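Local structure of TRAP dicarboxylate transporter, DctP subunit (Sulfurospirillum deleyianum, 4OVS) at residues A[264-267]-A[268-272]; A[283-286]-A[287-291]; A[300-303]-A[304-308]. The protein binds succinate and probably delivers it, as the periplasmic solute-binding subunit, to a TRAP transporter. One frame throughout, in Å; residues are numbered along the deposited sequence.

Contact 1. Residues A[264-267]-A[268-272]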
ATOM      1  N   THR A 264     -11.800  -5.482   8.718  1.00 22.65           N
ATOM      2  CA  THR A 264     -11.115  -4.197   8.703  1.00 19.60           C
ATOM      3  C   THR A 264     -10.542  -3.930  10.103  1.00 22.44           C
ATOM      4  O   THR A 264      -9.385  -3.557  10.229  1.00 21.04           O
ATOM      5  CB  THR A 264     -12.107  -3.094   8.306  1.00 25.32           C
ATOM      6  OG1 THR A 264     -12.542  -3.293   6.942  1.00 23.88           O
ATOM      7  CG2 THR A 264     -11.498  -1.753   8.431  1.00 26.22           C
ATOM      8  N   GLU A 265     -11.349  -4.162  11.138  1.00 26.56           N
ATOM      9  CA  GLU A 265     -10.926  -3.954  12.559  1.00 24.73           C
ATOM     10  C   GLU A 265      -9.728  -4.878  12.846  1.00 22.84           C
ATOM     11  O   GLU A 265      -8.729  -4.461  13.430  1.00 22.05           O
ATOM     12  CB  GLU A 265     -12.072  -4.272  13.524  1.00 24.42           C
ATOM     13  CG  GLU A 265     -11.584  -4.674  14.945  1.00 37.88           C
ATOM     14  CD  GLU A 265     -12.716  -4.952  15.951  1.00 43.06           C
ATOM     15  OE1 GLU A 265     -13.609  -5.802  15.652  1.00 41.63           O
ATOM     16  OE2 GLU A 265     -12.692  -4.325  17.053  1.00 42.63           O
ATOM     17  N   TYR A 266      -9.824  -6.115  12.365  1.00 28.19           N
ATOM     18  CA  TYR A 266      -8.793  -7.128  12.588  1.00 20.96           C
ATOM     19  C   TYR A 266      -7.500  -6.781  11.842  1.00 22.13           C
ATOM     20  O   TYR A 266      -6.417  -6.839  12.397  1.00 23.74           O
ATOM     21  CB  TYR A 266      -9.308  -8.485  12.145  1.00 19.01           C
ATOM     22  CG  TYR A 266      -8.234  -9.514  12.118  1.00 18.70           C
ATOM     23  CD1 TYR A 266      -7.682  -9.969  13.293  1.00 21.22           C
ATOM     24  CD2 TYR A 266      -7.779 -10.044  10.929  1.00 23.56           C
ATOM     25  CE1 TYR A 266      -6.670 -10.927  13.295  1.00 24.06           C
ATOM     26  CE2 TYR A 266      -6.778 -11.003  10.910  1.00 20.26           C
ATOM     27  CZ  TYR A 266      -6.233 -11.441  12.097  1.00 23.06           C
ATOM     28  OH  TYR A 266      -5.224 -12.373  12.133  1.00 27.69           O
ATOM     29  N   GLU A 267      -7.620  -6.408  10.581  1.00 19.62           N
ATOM     30  CA  GLU A 267      -6.463  -5.986   9.800  1.00 17.89           C
ATOM     31  C   GLU A 267      -5.694  -4.863  10.431  1.00 20.42           C
ATOM     32  O   GLU A 267      -4.471  -4.899  10.435  1.00 17.55           O
ATOM     33  CB  GLU A 267      -6.853  -5.599   8.376  1.00 15.96           C
ATOM     34  CG  GLU A 267      -5.743  -5.479   7.437  1.00 17.61           C
ATOM     35  CD  GLU A 267      -4.985  -4.137   7.408  1.00 17.22           C
ATOM     36  OE1 GLU A 267      -5.486  -3.087   7.907  1.00 18.18           O
ATOM     37  OE2 GLU A 267      -3.844  -4.165   6.828  1.00 18.14           O
ATOM     38  N   ARG A 268      -6.383  -3.875  10.980  1.00 21.37           N
ATOM     39  CA  ARG A 268      -5.679  -2.732  11.517  1.00 17.65           C
ATOM     40  C   ARG A 268      -4.946  -3.111  12.822  1.00 21.27           C
ATOM     41  O   ARG A 268      -3.920  -2.532  13.128  1.00 24.52           O
ATOM     42  CB  ARG A 268      -6.555  -1.519  11.691  1.00 22.92           C
ATOM     43  CG  ARG A 268      -7.257  -1.044  10.423  1.00 22.59           C
ATOM     44  CD  ARG A 268      -8.207   0.087  10.777  1.00 23.30           C
ATOM     45  NE  ARG A 268      -8.786   0.735   9.605  1.00 25.76           N
ATOM     46  CZ  ARG A 268      -9.450   1.892   9.640  1.00 29.12           C
ATOM     47  NH1 ARG A 268      -9.601   2.550  10.778  1.00 25.74           N
ATOM     48  NH2 ARG A 268      -9.971   2.404   8.538  1.00 23.23           N
ATOM     49  N   LYS A 269      -5.462  -4.088  13.566  1.00 17.76           N
ATOM     50  CA  LYS A 269      -4.796  -4.572  14.771  1.00 18.51           C
ATOM     51  C   LYS A 269      -3.504  -5.310  14.363  1.00 23.05           C
ATOM     52  O   LYS A 269      -2.446  -5.032  14.899  1.00 19.24           O
ATOM     53  CB  LYS A 269      -5.779  -5.449  15.573  1.00 18.58           C
ATOM     54  CG  LYS A 269      -6.879  -4.634  16.293  1.00 21.15           C
ATOM     55  CD  LYS A 269      -7.958  -5.581  16.844  1.00 20.63           C
ATOM     56  CE  LYS A 269      -9.158  -4.878  17.391  1.00 21.02           C
ATOM     57  NZ  LYS A 269      -8.883  -4.055  18.570  1.00 22.35           N
ATOM     58  N   GLU A 270      -3.581  -6.174  13.344  1.00 19.73           N
ATOM     59  CA  GLU A 270      -2.427  -6.890  12.875  1.00 20.72           C
ATOM     60  C   GLU A 270      -1.387  -5.890  12.373  1.00 21.37           C
ATOM     61  O   GLU A 270      -0.212  -6.046  12.606  1.00 21.37           O
ATOM     62  CB  GLU A 270      -2.790  -7.888  11.764  1.00 18.00           C
ATOM     63  CG  GLU A 270      -3.493  -9.172  12.262  1.00 21.51           C
ATOM     64  CD  GLU A 270      -2.563 -10.166  12.995  1.00 25.68           C
ATOM     65  OE1 GLU A 270      -3.098 -11.153  13.545  1.00 31.55           O
ATOM     66  OE2 GLU A 270      -1.322  -9.994  13.010  1.00 29.34           O
ATOM     67  N   ALA A 271      -1.830  -4.830  11.727  1.00 18.63           N
ATOM     68  CA  ALA A 271      -0.877  -3.834  11.228  1.00 19.23           C
ATOM     69  C   ALA A 271      -0.204  -3.042  12.326  1.00 22.02           C
ATOM     70  O   ALA A 271       0.932  -2.649  12.130  1.00 25.84           O
ATOM     71  CB  ALA A 271      -1.493  -2.899  10.229  1.00 20.84           C
ATOM     72  N   ALA A 272      -0.870  -2.805  13.467  1.00 22.32           N
ATOM     73  CA  ALA A 272      -0.236  -2.151  14.591  1.00 23.67           C
ATOM     74  C   ALA A 272       0.976  -2.968  15.140  1.00 27.22           C
ATOM     75  O   ALA A 272       2.021  -2.420  15.430  1.00 37.07           O
ATOM     76  CB  ALA A 272      -1.277  -1.881  15.676  1.00 25.45           C
TER
HETATM   77  O   HOH W   1     -11.854  -3.740  19.455  1.00 25.17           O
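Y266 and E270, one turn apart on the long helix 253-289 of this TRAP solute-binding protein, illustrate how i to i+4 neighbours in an alpha-helix can meet through two parts of the same side chain. The tyrosine has CG anti to its own N (chi1 170°), which lays the ring along the helix towards the next turn. E270 leaves its backbone the other way, with CG beside N, and then bends at chi2 (-73°). Its CG therefore comes over one ring face as a CH-pi contact, 4.0 Å from the centroid of the Y266 ring, while its carboxylate carries on past the rim. There Y266 OH gives a weak hydrogen bond to E270 OE1 at 2.8 Å, the carboxylate plane standing steeply against the ring. The ring also stacks with F46 of helix 39-54.

On the outer side E265 and K269 run side by side. Their aliphatic parts touch, E265 CG lying 3.5 Å from K269 CE, but OE2 and NZ stay too far apart for a salt bridge, and a water spans the gap by donating to E265 OE2 and accepting from K269 NZ. On the inward side, E267 OE1 accepts from the backbone N of D144, near the succinate-binding residues K40 and Y236. R268 passes alongside T264, and its guanidinium forms a salt bridge with D121 through NH1 and a hydrogen bond to Y142 O through NH2. Beneath these side chains the main chain follows the regular helical pattern, including E270 N to Y266 O at 3.1 Å and A271 N to E267 O at 2.9 Å. The extended R268 chain brings its NE to 3.9 Å from the methyl CG2 of T264.

Contact 2. Residues A[283-286]-A[287-291]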
ATOM      1  N   SER A 283      16.186  -7.667  11.411  1.00 22.17           N
ATOM      2  CA  SER A 283      17.393  -7.499  12.215  1.00 23.61           C
ATOM      3  C   SER A 283      18.119  -8.807  12.445  1.00 24.12           C
ATOM      4  O   SER A 283      19.344  -8.858  12.347  1.00 24.52           O
ATOM      5  CB  SER A 283      17.023  -6.858  13.557  1.00 23.23           C
ATOM      6  OG  SER A 283      16.624  -5.514  13.360  1.00 24.05           O
ATOM      7  N   GLU A 284      17.368  -9.866  12.722  1.00 20.38           N
ATOM      8  CA  GLU A 284      17.971 -11.164  12.908  1.00 24.46           C
ATOM      9  C   GLU A 284      18.604 -11.646  11.587  1.00 28.63           C
ATOM     10  O   GLU A 284      19.717 -12.196  11.568  1.00 23.49           O
ATOM     11  CB  GLU A 284      16.939 -12.167  13.406  1.00 29.53           C
ATOM     12  CG  GLU A 284      17.555 -13.522  13.727  1.00 34.99           C
ATOM     13  CD  GLU A 284      17.878 -13.728  15.228  1.00 44.74           C
ATOM     14  OE1 GLU A 284      18.598 -12.871  15.805  1.00 44.10           O
ATOM     15  OE2 GLU A 284      17.452 -14.765  15.818  1.00 48.85           O
ATOM     16  N   TYR A 285      17.912 -11.406  10.483  1.00 26.40           N
ATOM     17  CA  TYR A 285      18.425 -11.769   9.172  1.00 22.76           C
ATOM     18  C   TYR A 285      19.757 -11.038   8.883  1.00 23.09           C
ATOM     19  O   TYR A 285      20.711 -11.615   8.328  1.00 21.96           O
ATOM     20  CB  TYR A 285      17.395 -11.465   8.081  1.00 22.14           C
ATOM     21  CG  TYR A 285      18.055 -11.452   6.749  1.00 23.25           C
ATOM     22  CD1 TYR A 285      18.330 -12.632   6.079  1.00 25.16           C
ATOM     23  CD2 TYR A 285      18.480 -10.266   6.191  1.00 26.98           C
ATOM     24  CE1 TYR A 285      19.000 -12.638   4.833  1.00 24.22           C
ATOM     25  CE2 TYR A 285      19.137 -10.251   4.983  1.00 22.89           C
ATOM     26  CZ  TYR A 285      19.420 -11.429   4.324  1.00 25.14           C
ATOM     27  OH  TYR A 285      20.078 -11.370   3.117  1.00 23.90           O
ATOM     28  N   ALA A 286      19.831  -9.765   9.240  1.00 21.08           N
ATOM     29  CA  ALA A 286      21.045  -9.010   8.968  1.00 24.35           C
ATOM     30  C   ALA A 286      22.232  -9.546   9.820  1.00 27.53           C
ATOM     31  O   ALA A 286      23.365  -9.764   9.334  1.00 25.40           O
ATOM     32  CB  ALA A 286      20.790  -7.567   9.248  1.00 24.58           C
ATOM     33  N   LYS A 287      21.960  -9.827  11.082  1.00 27.61           N
ATOM     34  CA  LYS A 287      22.998 -10.327  11.979  1.00 27.70           C
ATOM     35  C   LYS A 287      23.484 -11.695  11.545  1.00 27.71           C
ATOM     36  O   LYS A 287      24.688 -11.975  11.558  1.00 32.07           O
ATOM     37  CB  LYS A 287      22.408 -10.410  13.377  1.00 32.01           C
ATOM     38  CG  LYS A 287      23.370 -10.700  14.512  1.00 36.12           C
ATOM     39  CD  LYS A 287      22.599 -10.565  15.838  1.00 35.49           C
ATOM     40  CE  LYS A 287      23.309 -11.180  17.043  1.00 43.39           C
ATOM     41  NZ  LYS A 287      22.441 -11.047  18.263  1.00 44.57           N
ATOM     42  N   ALA A 288      22.550 -12.565  11.173  1.00 26.36           N
ATOM     43  CA  ALA A 288      22.877 -13.955  10.899  1.00 29.33           C
ATOM     44  C   ALA A 288      23.516 -14.109   9.543  1.00 29.86           C
ATOM     45  O   ALA A 288      24.437 -14.885   9.388  1.00 28.48           O
ATOM     46  CB  ALA A 288      21.658 -14.812  10.984  1.00 28.39           C
ATOM     47  N   SER A 289      23.005 -13.392   8.552  1.00 25.63           N
ATOM     48  CA  SER A 289      23.506 -13.524   7.196  1.00 24.16           C
ATOM     49  C   SER A 289      24.725 -12.656   6.939  1.00 25.05           C
ATOM     50  O   SER A 289      25.569 -13.013   6.109  1.00 27.44           O
ATOM     51  CB  SER A 289      22.406 -13.161   6.160  1.00 25.12           C
ATOM     52  OG  SER A 289      22.208 -11.776   6.069  1.00 27.35           O
ATOM     53  N   GLY A 290      24.827 -11.541   7.644  1.00 23.90           N
ATOM     54  CA  GLY A 290      25.866 -10.550   7.382  1.00 30.50           C
ATOM     55  C   GLY A 290      25.697  -9.734   6.107  1.00 35.83           C
ATOM     56  O   GLY A 290      26.602  -8.985   5.745  1.00 38.00           O
ATOM     57  N   ASN A 291      24.553  -9.853   5.432  1.00 33.83           N
ATOM     58  CA  ASN A 291      24.374  -9.245   4.114  1.00 35.18           C
ATOM     59  C   ASN A 291      23.385  -8.056   4.047  1.00 33.27           C
ATOM     60  O   ASN A 291      22.949  -7.677   2.974  1.00 32.41           O
ATOM     61  CB  ASN A 291      23.967 -10.326   3.106  1.00 35.70           C
ATOM     62  CG  ASN A 291      25.066 -11.375   2.901  1.00 36.80           C
ATOM     63  OD1 ASN A 291      26.240 -11.062   2.956  1.00 34.84           O
ATOM     64  ND2 ASN A 291      24.673 -12.613   2.671  1.00 31.91           N
TER
HETATM   65  O   HOH W   2      19.719 -12.220  18.153  1.00 53.85           O
HETATM   66  O   HOH W   3      20.800  -9.174   1.804  1.00 23.07           O
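The C-terminal end of helix 253-289, where S289 folds back on Y285 and opens an ST turn, is a worked example of a serine finishing a helix. S289 OG sits in the crowded position between its own N and carbonyl carbon (chi1 76°), from which it donates to Y285 O at 2.7 Å. The backbone N of S289 also bonds to Y285 O, at 2.9 Å, and the two donors arrive from opposite faces of the carbonyl plane, gripping one oxygen twice. The same hydroxyl accepts from N291 N at 3.1 Å, which makes the ST turn and ties the first residues beyond the helix to its last turn. G290, with positive phi, is where the chain leaves helical geometry, yet its N still reaches A286 O at 2.9 Å.

The Y285 ring lies over this serine. S289 CB makes a CH-pi contact 4.1 Å from the centroid of the Y285 ring, and OG lies above the same face, displaced towards the CZ end of the ring, which bears the hydroxyl. Y285 OH and N291 O share a water, which lies at the ring edge in its plane. Replacing Y285 by alanine takes away ring and hydroxyl, and would probably leave S289 CB and OG without the face they lie against and the water without its phenolic partner. Earlier in the turn, E284 OE1 and K287 NZ are too far apart for a salt bridge and meet through another water, which lies 2.7 Å from E284 OE1.

Largely a surface feature, this helix end faces loops: Y285 packs on N220, E221 and L292, and A286 also touches L292, just before the chain enters strand 293-295, which runs parallel to strand 225-227.

Contact 3. Residues A[300-303]-A[304-308]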
ATOM      1  N   GLU A 300      18.975  15.523  12.120  1.00 55.89           N
ATOM      2  CA  GLU A 300      19.602  16.342  11.102  1.00 61.26           C
ATOM      3  C   GLU A 300      19.323  15.693   9.749  1.00 60.01           C
ATOM      4  O   GLU A 300      18.874  16.358   8.812  1.00 57.66           O
ATOM      5  CB  GLU A 300      21.103  16.442  11.384  1.00 62.56           C
ATOM      6  CG  GLU A 300      21.821  17.588  10.687  1.00 69.62           C
ATOM      7  CD  GLU A 300      23.156  17.953  11.361  1.00 73.99           C
ATOM      8  OE1 GLU A 300      23.517  17.296  12.364  1.00 72.45           O
ATOM      9  OE2 GLU A 300      23.840  18.900  10.903  1.00 77.21           O
ATOM     10  N   GLN A 301      19.581  14.391   9.658  1.00 43.33           N
ATOM     11  CA  GLN A 301      19.310  13.626   8.440  1.00 41.75           C
ATOM     12  C   GLN A 301      17.824  13.621   8.076  1.00 42.12           C
ATOM     13  O   GLN A 301      17.465  13.753   6.898  1.00 42.26           O
ATOM     14  CB  GLN A 301      19.838  12.197   8.585  1.00 43.83           C
ATOM     15  CG  GLN A 301      21.379  12.132   8.655  1.00 45.77           C
ATOM     16  CD  GLN A 301      21.925  10.774   9.083  1.00 44.50           C
ATOM     17  OE1 GLN A 301      21.222   9.947   9.673  1.00 41.05           O
ATOM     18  NE2 GLN A 301      23.179  10.534   8.758  1.00 48.83           N
ATOM     19  N   LYS A 302      16.949  13.504   9.067  1.00 43.40           N
ATOM     20  CA  LYS A 302      15.513  13.506   8.784  1.00 45.08           C
ATOM     21  C   LYS A 302      15.019  14.844   8.222  1.00 43.37           C
ATOM     22  O   LYS A 302      14.198  14.891   7.314  1.00 44.20           O
ATOM     23  CB  LYS A 302      14.728  13.186  10.037  1.00 48.78           C
ATOM     24  CG  LYS A 302      13.242  13.199   9.819  1.00 51.13           C
ATOM     25  CD  LYS A 302      12.515  12.707  11.050  1.00 52.61           C
ATOM     26  CE  LYS A 302      11.029  12.582  10.788  1.00 52.19           C
ATOM     27  NZ  LYS A 302      10.221  12.539  12.050  1.00 53.65           N
ATOM     28  N   ALA A 303      15.522  15.932   8.778  1.00 42.60           N
ATOM     29  CA  ALA A 303      15.153  17.256   8.331  1.00 42.80           C
ATOM     30  C   ALA A 303      15.468  17.413   6.857  1.00 43.40           C
ATOM     31  O   ALA A 303      14.654  17.895   6.076  1.00 47.37           O
ATOM     32  CB  ALA A 303      15.910  18.257   9.117  1.00 47.76           C
ATOM     33  N   ALA A 304      16.661  16.994   6.477  1.00 42.22           N
ATOM     34  CA  ALA A 304      17.140  17.190   5.117  1.00 46.80           C
ATOM     35  C   ALA A 304      16.289  16.398   4.128  1.00 45.75           C
ATOM     36  O   ALA A 304      16.061  16.817   2.988  1.00 42.44           O
ATOM     37  CB  ALA A 304      18.586  16.764   5.023  1.00 48.22           C
ATOM     38  N   TRP A 305      15.834  15.235   4.557  1.00 38.10           N
ATOM     39  CA  TRP A 305      14.908  14.475   3.740  1.00 36.66           C
ATOM     40  C   TRP A 305      13.578  15.208   3.598  1.00 37.60           C
ATOM     41  O   TRP A 305      12.984  15.222   2.518  1.00 36.77           O
ATOM     42  CB  TRP A 305      14.687  13.085   4.344  1.00 36.12           C
ATOM     43  CG  TRP A 305      15.837  12.162   4.089  1.00 34.52           C
ATOM     44  CD1 TRP A 305      16.773  11.737   4.990  1.00 34.75           C
ATOM     45  CD2 TRP A 305      16.175  11.558   2.845  1.00 34.61           C
ATOM     46  NE1 TRP A 305      17.673  10.906   4.384  1.00 32.80           N
ATOM     47  CE2 TRP A 305      17.335  10.782   3.063  1.00 37.84           C
ATOM     48  CE3 TRP A 305      15.617  11.598   1.563  1.00 36.80           C
ATOM     49  CZ2 TRP A 305      17.934  10.049   2.050  1.00 37.75           C
ATOM     50  CZ3 TRP A 305      16.216  10.865   0.557  1.00 36.75           C
ATOM     51  CH2 TRP A 305      17.358  10.093   0.807  1.00 40.26           C
ATOM     52  N   GLN A 306      13.117  15.830   4.680  1.00 40.83           N
ATOM     53  CA  GLN A 306      11.816  16.523   4.664  1.00 44.50           C
ATOM     54  C   GLN A 306      11.857  17.716   3.748  1.00 43.27           C
ATOM     55  O   GLN A 306      10.944  17.943   2.962  1.00 44.02           O
ATOM     56  CB  GLN A 306      11.438  17.010   6.055  1.00 48.78           C
ATOM     57  CG  GLN A 306      10.426  16.123   6.757  1.00 51.46           C
ATOM     58  CD  GLN A 306      10.650  16.051   8.255  1.00 52.79           C
ATOM     59  OE1 GLN A 306      11.689  16.485   8.765  1.00 57.47           O
ATOM     60  NE2 GLN A 306       9.678  15.504   8.968  1.00 48.86           N
ATOM     61  N   LYS A 307      12.932  18.485   3.852  1.00 39.97           N
ATOM     62  CA  LYS A 307      13.062  19.674   3.036  1.00 41.99           C
ATOM     63  C   LYS A 307      13.073  19.314   1.551  1.00 44.42           C
ATOM     64  O   LYS A 307      12.351  19.898   0.745  1.00 46.94           O
ATOM     65  CB  LYS A 307      14.340  20.436   3.375  1.00 43.56           C
ATOM     66  CG  LYS A 307      14.476  21.700   2.516  1.00 49.40           C
ATOM     67  CD  LYS A 307      15.706  22.511   2.834  1.00 52.52           C
ATOM     68  CE  LYS A 307      15.712  23.809   2.022  1.00 58.04           C
ATOM     69  NZ  LYS A 307      16.880  24.678   2.357  1.00 61.70           N
ATOM     70  N   ALA A 308      13.881  18.334   1.186  1.00 42.66           N
ATOM     71  CA  ALA A 308      14.092  18.048  -0.219  1.00 45.31           C
ATOM     72  C   ALA A 308      12.837  17.475  -0.845  1.00 42.95           C
ATOM     73  O   ALA A 308      12.547  17.740  -2.011  1.00 42.17           O
ATOM     74  CB  ALA A 308      15.246  17.068  -0.384  1.00 46.62           C
TER
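Fully extended from its first torsion (chi1 179°) onwards, K302 stretches past Q306, its i+4 neighbour on the short alpha-helix 299-310. The glutamine is bent at chi2, and its chain slants across the lysine's. The lysine's methylenes lie against the amide end of Q306, with K302 CG 4.2 Å from Q306 CD. Q306 also packs on F108, in a loop outside the helix.

W305 shows the inward-facing alternative. Its CG stands beside its own N (chi1 -76°), and the indole turns away from the exposed lysine side into the protein, where it is buried against I157 and L297 and where NE1 donates to L158 O. Within the helix, CA of K302 lies at the indole edge, near its plane. The one polar atom of this large ring thus has a partner in a neighbouring loop, which joins the helix to the segment before helix 160-163. Q301 contributes at the start of the helix, its OE1 accepting from the backbone N of T298.

The main chain under these groups is regular: A304 N bonds to E300 O at 3.3 Å and Q306 N to K302 O at 3.0 Å. In the next bond of the series, K307 N meets A303 O at 2.9 Å, with an N-H...O angle of 164°.

Overall arrangement
The three contacts come in series along the chain. Contacts 1 and 2 both belong to helix 253-289, the first within its length and the second at its C-terminal end, about 28 Å apart from centre to centre; contact 3 follows on helix 299-310, after the intervening strand 293-295. Its centre lies about 30 Å from that of contact 1 and about 28 Å from that of contact 2, and no two contacts touch. They also differ in setting: contact 1 is partly buried near succinate-binding residues, packed against helix 39-54 and strand 137-152, whereas contacts 2 and 3 lie at the surface, away from the succinate site. One long helix thus links the neighbourhood of the ligand to the protein's periphery.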